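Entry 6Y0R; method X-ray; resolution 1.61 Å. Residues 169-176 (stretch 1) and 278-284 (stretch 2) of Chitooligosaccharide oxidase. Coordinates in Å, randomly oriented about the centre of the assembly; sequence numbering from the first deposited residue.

Stretch 1 (169-176) GMVARKHG
Stretch 2, residues 278-284: VDGAYIG

Residues 169-176 of this chitooligosaccharide oxidase pack against residues 278-284 of the same chain, a strand that begins earlier in the chain. Stretch 1 opens with a type I beta turn from Gly 169 to Ala 172, closed by Ala 172 N to Gly 169 O at 3.1 Å. Val 171 is the N-cap residue, and a short helix runs from 172 to 175. Its backbone bonds include His 175 N to Val 171 O at 3.0 Å and Gly 176 N to Ala 172 O at 2.7 Å. Gly 176 then leaves the helix at phi/psi 95/-170. Stretch 2 is extended, with Ala 281 at -137/147.

Together the two stretches bury 271 Å². No direct hydrogen bond crosses between them. The closest CA atoms across the stretches are those of Met 170 and Ala 281, 5.7 Å apart.

Met 170 covers the most surface. Its backbone is at -76/-5, and its CB points toward the strand. The rotamer is m, m, t (-65°, -69°, 158°), which lays the side chain along the strand. Met 170 CB sits 3.8 Å from Ala 281 CB, Met 170 SD is 4.3 Å from Gly 280 C, and Met 170 CE reaches 3.7 Å from Asp 279 OD2. Met 170 O is also 3.6 Å from Ala 281 CB. Water 1 lies within hydrogen-bonding distance of both backbones, 2.8 Å from Met 170 O and 3.0 Å from Ala 281 O.

Ile 283 covers nearly as much. Its CA-to-CB bond points toward stretch 1, with chi1 m (-59°) and chi2 t (163°). Ile 283 CD1 meets three residues: Lys 174 CG at 3.6 Å, Val 171 CG1 at 3.9 Å and His 175 NE2 at 4.4 Å. The approach to the His 175 ring is oblique. Lys 174 has chi1 t and chi2 p; Val 171 and His 175 have chi1 m. Tyr 282, between Ala 281 and Ile 283, has its CA-to-CB bond pointing away, in keeping with the alternation of a strand.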

# COMPACT_ATOMS: atom_id res chain seq x y z
N GLY A 169 3.36 -5.05 -5.80
CA GLY A 169 3.16 -6.50 -5.71
C GLY A 169 4.11 -7.28 -6.60
O GLY A 169 5.15 -6.74 -7.01
N MET A 170 3.71 -8.51 -6.87
CA MET A 170 4.63 -9.52 -7.45
C MET A 170 4.91 -9.32 -8.94
O MET A 170 5.70 -10.12 -9.45
CB MET A 170 4.01 -10.91 -7.22
CG MET A 170 3.94 -11.24 -5.75
SD MET A 170 5.62 -11.45 -5.17
CE MET A 170 5.38 -11.15 -3.42
N VAL A 171 4.29 -8.36 -9.63
CA VAL A 171 4.74 -8.01 -11.00
C VAL A 171 5.11 -6.53 -11.09
O VAL A 171 5.06 -5.99 -12.21
CB VAL A 171 3.72 -8.42 -12.07
CG1 VAL A 171 3.61 -9.94 -12.12
CG2 VAL A 171 2.37 -7.74 -11.92
N ALA A 172 5.45 -5.88 -9.97
CA ALA A 172 5.75 -4.44 -9.96
C ALA A 172 6.89 -4.12 -10.94
O ALA A 172 6.86 -3.06 -11.58
CB ALA A 172 6.10 -4.01 -8.55
N ARG A 173 7.94 -4.91 -10.96
CA ARG A 173 9.13 -4.50 -11.74
C ARG A 173 8.78 -4.60 -13.22
O ARG A 173 9.41 -3.88 -14.00
CB ARG A 173 10.37 -5.30 -11.39
CG ARG A 173 10.81 -5.05 -9.95
CD ARG A 173 12.12 -5.69 -9.58
NE ARG A 173 13.28 -5.08 -10.23
CZ ARG A 173 13.90 -5.54 -11.29
NH1 ARG A 173 13.47 -6.62 -11.91
NH2 ARG A 173 14.97 -4.89 -11.73
N LYS A 174 7.79 -5.40 -13.61
CA LYS A 174 7.40 -5.44 -15.05
C LYS A 174 6.35 -4.38 -15.38
O LYS A 174 6.42 -3.77 -16.47
CB LYS A 174 6.88 -6.82 -15.42
CG LYS A 174 6.51 -6.99 -16.88
CD LYS A 174 7.73 -6.95 -17.79
CE LYS A 174 7.31 -7.02 -19.25
NZ LYS A 174 8.50 -7.21 -20.10
N HIS A 175 5.37 -4.16 -14.51
CA HIS A 175 4.16 -3.37 -14.86
C HIS A 175 4.02 -2.11 -14.00
O HIS A 175 3.17 -1.29 -14.32
CB HIS A 175 2.91 -4.23 -14.81
CG HIS A 175 2.86 -5.27 -15.87
ND1 HIS A 175 2.74 -4.95 -17.22
CD2 HIS A 175 2.97 -6.62 -15.81
CE1 HIS A 175 2.74 -6.09 -17.92
NE2 HIS A 175 2.92 -7.12 -17.09
N GLY A 176 4.85 -1.95 -12.99
CA GLY A 176 4.86 -0.75 -12.15
C GLY A 176 4.04 -0.91 -10.89
O GLY A 176 3.50 -2.00 -10.64
N VAL A 278 14.17 -15.99 0.51
CA VAL A 278 13.79 -15.22 -0.69
C VAL A 278 12.42 -15.71 -1.17
O VAL A 278 12.17 -16.93 -1.16
CB VAL A 278 14.85 -15.35 -1.79
CG1 VAL A 278 14.36 -14.72 -3.07
CG2 VAL A 278 16.18 -14.77 -1.35
N ASP A 279 11.53 -14.79 -1.55
CA ASP A 279 10.31 -15.19 -2.28
C ASP A 279 10.06 -14.21 -3.41
O ASP A 279 10.43 -13.04 -3.31
CB ASP A 279 9.08 -15.36 -1.41
CG ASP A 279 8.54 -14.07 -0.95
OD1 ASP A 279 9.06 -13.58 0.08
OD2 ASP A 279 7.57 -13.57 -1.63
N GLY A 280 9.49 -14.69 -4.50
CA GLY A 280 9.24 -13.80 -5.63
C GLY A 280 8.36 -14.43 -6.66
O GLY A 280 7.88 -15.57 -6.47
N ALA A 281 8.18 -13.71 -7.76
CA ALA A 281 7.42 -14.21 -8.92
C ALA A 281 8.16 -13.85 -10.20
O ALA A 281 8.77 -12.80 -10.28
CB ALA A 281 6.03 -13.64 -8.98
N TYR A 282 8.03 -14.73 -11.19
CA TYR A 282 8.73 -14.59 -12.48
C TYR A 282 7.70 -14.74 -13.61
O TYR A 282 7.02 -15.77 -13.69
CB TYR A 282 9.81 -15.64 -12.59
CG TYR A 282 10.50 -15.68 -13.93
CD1 TYR A 282 11.53 -14.80 -14.20
CD2 TYR A 282 10.16 -16.63 -14.88
CE1 TYR A 282 12.20 -14.80 -15.42
CE2 TYR A 282 10.82 -16.63 -16.11
CZ TYR A 282 11.84 -15.74 -16.37
OH TYR A 282 12.48 -15.75 -17.58
N ILE A 283 7.57 -13.74 -14.46
CA ILE A 283 6.63 -13.85 -15.61
C ILE A 283 7.31 -14.75 -16.64
O ILE A 283 8.27 -14.35 -17.32
CB ILE A 283 6.25 -12.49 -16.17
CG1 ILE A 283 5.59 -11.62 -15.11
CG2 ILE A 283 5.33 -12.63 -17.37
CD1 ILE A 283 5.58 -10.19 -15.49
N GLY A 284 6.85 -15.98 -16.71
CA GLY A 284 7.45 -17.02 -17.56
C GLY A 284 7.42 -18.35 -16.84
O GLY A 284 6.82 -18.46 -15.75
O HOH W 1 6.96 -10.90 -11.79